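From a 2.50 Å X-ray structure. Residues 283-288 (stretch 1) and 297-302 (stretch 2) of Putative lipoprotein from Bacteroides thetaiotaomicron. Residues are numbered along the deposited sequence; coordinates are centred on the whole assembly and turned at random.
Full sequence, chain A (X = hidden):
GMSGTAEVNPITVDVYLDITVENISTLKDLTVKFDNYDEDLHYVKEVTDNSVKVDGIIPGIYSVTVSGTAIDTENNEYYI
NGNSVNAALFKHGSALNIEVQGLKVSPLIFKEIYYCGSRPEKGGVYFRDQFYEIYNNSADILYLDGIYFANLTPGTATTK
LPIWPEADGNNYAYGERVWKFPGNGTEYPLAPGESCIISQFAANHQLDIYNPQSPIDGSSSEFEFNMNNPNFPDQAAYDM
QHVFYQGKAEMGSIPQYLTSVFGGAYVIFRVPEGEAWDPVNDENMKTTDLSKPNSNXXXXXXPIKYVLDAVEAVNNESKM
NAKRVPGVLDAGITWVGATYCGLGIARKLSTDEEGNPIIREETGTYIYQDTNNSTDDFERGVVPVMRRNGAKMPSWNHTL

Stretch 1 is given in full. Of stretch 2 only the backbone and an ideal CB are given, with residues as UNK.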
ATOM      1  N   GLU A 283      -6.134 -21.075 -19.396  1.00 51.81           N
ATOM      2  CA  GLU A 283      -4.842 -21.225 -20.086  1.00 50.57           C
ATOM      3  C   GLU A 283      -4.388 -19.882 -20.656  1.00 53.52           C
ATOM      4  O   GLU A 283      -3.190 -19.654 -20.813  1.00 53.73           O
ATOM      5  CB  GLU A 283      -4.914 -22.317 -21.181  1.00 53.41           C
ATOM      6  CG  GLU A 283      -4.665 -23.742 -20.686  1.00 61.21           C
ATOM      7  CD  GLU A 283      -4.797 -24.872 -21.700  1.00 88.66           C
ATOM      8  OE1 GLU A 283      -4.240 -24.755 -22.817  1.00 98.88           O
ATOM      9  OE2 GLU A 283      -5.447 -25.891 -21.371  1.00 83.52           O
ATOM     10  N   ASN A 284      -5.334 -18.960 -20.894  1.00 49.71           N
ATOM     11  CA  ASN A 284      -5.023 -17.613 -21.377  1.00 48.12           C
ATOM     12  C   ASN A 284      -4.379 -16.767 -20.278  1.00 52.63           C
ATOM     13  O   ASN A 284      -3.758 -15.749 -20.595  1.00 54.62           O
ATOM     14  CB  ASN A 284      -6.290 -16.934 -21.890  1.00 45.20           C
ATOM     15  CG  ASN A 284      -6.901 -17.632 -23.081  1.00 63.93           C
ATOM     16  OD1 ASN A 284      -6.268 -17.811 -24.122  1.00 59.94           O
ATOM     17  ND2 ASN A 284      -8.155 -18.036 -22.958  1.00 53.86           N
HETATM   18  N   MSE A 285      -4.560 -17.160 -18.979  1.00 46.74           N
HETATM   19  CA  MSE A 285      -4.041 -16.455 -17.800  1.00 42.51           C
HETATM   20  C   MSE A 285      -2.731 -17.068 -17.272  1.00 48.79           C
HETATM   21  O   MSE A 285      -2.246 -16.662 -16.210  1.00 49.07           O
HETATM   22  CB  MSE A 285      -5.092 -16.383 -16.682  1.00 42.72           C
HETATM   23  CG  MSE A 285      -6.083 -15.206 -16.842  1.00 47.91           C
HETATM   24 SE   MSE A 285      -5.357 -13.492 -17.555  0.75 50.19          SE
HETATM   25  CE  MSE A 285      -6.332 -13.437 -19.087  1.00 47.84           C
ATOM     26  N   LYS A 286      -2.147 -18.019 -18.007  1.00 46.10           N
ATOM     27  CA  LYS A 286      -0.882 -18.595 -17.571  1.00 45.80           C
ATOM     28  C   LYS A 286       0.036 -18.862 -18.759  1.00 52.74           C
ATOM     29  O   LYS A 286      -0.452 -19.140 -19.855  1.00 55.00           O
ATOM     30  CB  LYS A 286      -1.075 -19.849 -16.719  1.00 47.05           C
ATOM     31  CG  LYS A 286      -1.820 -20.991 -17.402  1.00 51.31           C
ATOM     32  CD  LYS A 286      -1.437 -22.252 -16.732  1.00 48.47           C
ATOM     33  CE  LYS A 286      -2.591 -23.147 -16.529  1.00 49.04           C
ATOM     34  NZ  LYS A 286      -2.154 -24.372 -15.805  1.00 61.76           N
ATOM     35  N   THR A 287       1.363 -18.747 -18.547  1.00 48.94           N
ATOM     36  CA  THR A 287       2.350 -18.966 -19.610  1.00 49.51           C
ATOM     37  C   THR A 287       3.733 -19.403 -19.080  1.00 53.31           C
ATOM     38  O   THR A 287       4.122 -19.119 -17.932  1.00 52.09           O
ATOM     39  CB  THR A 287       2.512 -17.667 -20.461  1.00 59.38           C
ATOM     40  OG1 THR A 287       3.451 -17.897 -21.515  1.00 59.64           O
ATOM     41  CG2 THR A 287       2.959 -16.442 -19.630  1.00 57.15           C
ATOM     42  N   THR A 288       4.495 -20.041 -19.960  1.00 50.34           N
ATOM     43  CA  THR A 288       5.889 -20.358 -19.685  1.00 50.07           C
ATOM     44  C   THR A 288       6.722 -19.158 -20.227  1.00 55.35           C
ATOM     45  O   THR A 288       6.186 -18.253 -20.893  1.00 54.26           O
ATOM     46  CB  THR A 288       6.300 -21.731 -20.304  1.00 53.02           C
ATOM     47  OG1 THR A 288       6.210 -21.681 -21.720  1.00 57.82           O
ATOM     48  CG2 THR A 288       5.458 -22.886 -19.819  1.00 47.22           C
ATOM     49  N   UNK A 297       7.661 -24.495 -16.443  1.00 51.00           N
ATOM     50  CA  UNK A 297       7.405 -23.566 -15.353  1.00 48.78           C
ATOM     51  C   UNK A 297       6.474 -22.475 -15.910  1.00 50.97           C
ATOM     52  O   UNK A 297       6.796 -21.782 -16.875  1.00 49.23           O
ATOM     53  CB  UNK A 297       8.704 -22.978 -14.797  1.00 48.78           C
ATOM     54  N   UNK A 298       5.275 -22.425 -15.321  1.00 47.50           N
ATOM     55  CA  UNK A 298       4.142 -21.586 -15.641  1.00 46.21           C
ATOM     56  C   UNK A 298       4.045 -20.447 -14.670  1.00 51.52           C
ATOM     57  O   UNK A 298       4.285 -20.616 -13.461  1.00 50.69           O
ATOM     58  CB  UNK A 298       2.844 -22.397 -15.643  1.00 46.21           C
ATOM     59  N   UNK A 299       3.722 -19.261 -15.225  1.00 47.62           N
ATOM     60  CA  UNK A 299       3.585 -18.010 -14.491  1.00 45.28           C
ATOM     61  C   UNK A 299       2.195 -17.480 -14.660  1.00 49.02           C
ATOM     62  O   UNK A 299       1.535 -17.793 -15.657  1.00 50.72           O
ATOM     63  CB  UNK A 299       4.612 -16.975 -14.955  1.00 45.28           C
ATOM     64  N   UNK A 300       1.694 -16.779 -13.647  1.00 45.12           N
ATOM     65  CA  UNK A 300       0.313 -16.266 -13.712  1.00 45.08           C
ATOM     66  C   UNK A 300       0.308 -14.913 -14.335  1.00 48.03           C
ATOM     67  O   UNK A 300       1.138 -14.074 -13.991  1.00 46.35           O
ATOM     68  CB  UNK A 300      -0.333 -16.205 -12.326  1.00 45.08           C
ATOM     69  N   UNK A 301      -0.605 -14.702 -15.285  1.00 47.27           N
ATOM     70  CA  UNK A 301      -0.754 -13.425 -15.983  1.00 46.44           C
ATOM     71  C   UNK A 301      -1.574 -12.507 -15.116  1.00 48.39           C
ATOM     72  O   UNK A 301      -2.775 -12.703 -14.962  1.00 48.36           O
ATOM     73  CB  UNK A 301      -1.404 -13.602 -17.357  1.00 46.44           C
ATOM     74  N   UNK A 302      -0.898 -11.542 -14.488  1.00 44.31           N
ATOM     75  CA  UNK A 302      -1.535 -10.573 -13.602  1.00 43.48           C
ATOM     76  C   UNK A 302      -1.864  -9.304 -14.406  1.00 50.10           C
ATOM     77  O   UNK A 302      -0.934  -8.594 -14.799  1.00 49.54           O
ATOM     78  CB  UNK A 302      -0.633 -10.249 -12.409  1.00 43.48           C
TER

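At position 297, CA-to-CB points away from stretch 1, and no atom of that stretch lies within 5.5 Å of the ideal CB. Phi/psi of -95/117° is extended, so almost any side chain would suit. The residue is V297, whose side chain comes no nearer than 6.1 Å, from V297 CB to T288 CG2; its backbone does the contacting, with O 3.3 Å from T288 CA in a CA-H...O contact.

Position 298 (-102/139°) sends its CB sideways, 4.4 Å from K286 CD and 5.0 Å from T288 CG2. A methyl and the aliphatic part of a lysine offer an apolar strip, with an ammonium beyond; a long aliphatic chain would suit, and so would an aromatic ring. The deposited residue is Y298, chi1 -79° (m). T288 CG2 sits over one face of the ring, 3.5 Å from its centroid and 11° off the normal, a CH-pi contact. K286 CD comes within 3.8 Å of Y298 CD1, but K286 NZ is 5.3 Å from the ring centroid, so any cation-pi attraction is weak at most.

At 299 the backbone dominates. The N atom donates to T287 O at 2.7 Å, and the O atom of 299 accepts from T287 N at 3.0 Å, which defines an antiparallel hydrogen-bonded pair. CB shares the sheet face of T287, 3.7 Å from T287 O; beta-branched or aromatic residues would fit this extended backbone (-120/149°). It is Y299, chi1 -61° (m), whose ring meets T287 O obliquely.

Position 300 pairs with K286 without hydrogen bonds, CA to CA 4.7 Å, and its CB lies on the K286 face. The nearest stretch 1 atom to the ideal CB is M285 O at 4.4 Å, which does little to select a side chain; small or beta-branched residues would be compatible. A300 adds a CA-H...O contact, its CA 3.6 Å from M285 O.

Position 301 points toward stretch 1, its ideal CB 3.4 Å from M285 O and 4.5 Å from N284 O. Its N donates to M285 O at 2.7 Å and 171°, nearly linear. The N284 carbonyl invites a donor on a long chain, so lysine or arginine would suit, while a shorter apolar residue could still pack against the selenium. K301 runs m, then t through chi4, an extended arm that brings NZ to N284 O, a 2.9 Å hydrogen bond. Along the way K301 CE passes 3.7 Å from T287 CG2, and K301 CB lies 4.0 Å from the SE of selenomethionine M285.

Position 302 points away with no stretch 1 atom within 5.5 Å of its ideal CB, leaving its identity undetermined here; it is I302.

Stretch 2 297-302: VYYAKI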
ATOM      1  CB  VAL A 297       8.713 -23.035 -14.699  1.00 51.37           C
ATOM      2  CG1 VAL A 297       8.405 -22.118 -13.532  1.00 49.31           C
ATOM      3  CG2 VAL A 297       9.590 -24.201 -14.224  1.00 51.46           C
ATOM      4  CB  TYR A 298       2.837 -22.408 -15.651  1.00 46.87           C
ATOM      5  CG  TYR A 298       2.657 -23.198 -16.929  1.00 48.88           C
ATOM      6  CD1 TYR A 298       2.070 -22.620 -18.052  1.00 50.97           C
ATOM      7  CD2 TYR A 298       3.120 -24.507 -17.035  1.00 50.43           C
ATOM      8  CE1 TYR A 298       1.944 -23.324 -19.247  1.00 52.40           C
ATOM      9  CE2 TYR A 298       3.002 -25.223 -18.226  1.00 52.52           C
ATOM     10  CZ  TYR A 298       2.409 -24.629 -19.332  1.00 62.31           C
ATOM     11  OH  TYR A 298       2.285 -25.330 -20.521  1.00 63.63           O
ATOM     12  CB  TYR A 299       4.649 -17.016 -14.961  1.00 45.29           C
ATOM     13  CG  TYR A 299       6.047 -17.550 -14.704  1.00 45.40           C
ATOM     14  CD1 TYR A 299       6.496 -17.790 -13.402  1.00 45.66           C
ATOM     15  CD2 TYR A 299       6.879 -17.916 -15.757  1.00 45.82           C
ATOM     16  CE1 TYR A 299       7.749 -18.335 -13.161  1.00 42.62           C
ATOM     17  CE2 TYR A 299       8.150 -18.433 -15.523  1.00 45.96           C
ATOM     18  CZ  TYR A 299       8.584 -18.622 -14.222  1.00 49.51           C
ATOM     19  OH  TYR A 299       9.834 -19.108 -13.971  1.00 53.12           O
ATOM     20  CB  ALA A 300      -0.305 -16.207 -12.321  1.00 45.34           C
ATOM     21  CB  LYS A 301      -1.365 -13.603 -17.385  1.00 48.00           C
ATOM     22  CG  LYS A 301      -0.392 -14.201 -18.385  1.00 39.01           C
ATOM     23  CD  LYS A 301      -1.062 -14.274 -19.739  1.00 46.97           C
ATOM     24  CE  LYS A 301      -0.509 -15.410 -20.576  1.00 52.34           C
ATOM     25  NZ  LYS A 301      -1.178 -15.519 -21.897  1.00 48.12           N
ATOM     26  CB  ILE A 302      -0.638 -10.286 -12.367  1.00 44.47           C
ATOM     27  CG1 ILE A 302      -0.449 -11.577 -11.506  1.00 43.73           C
ATOM     28  CG2 ILE A 302      -1.165  -9.095 -11.529  1.00 42.38           C
ATOM     29  CD1 ILE A 302       0.783 -11.584 -10.670  1.00 43.11           C
TER
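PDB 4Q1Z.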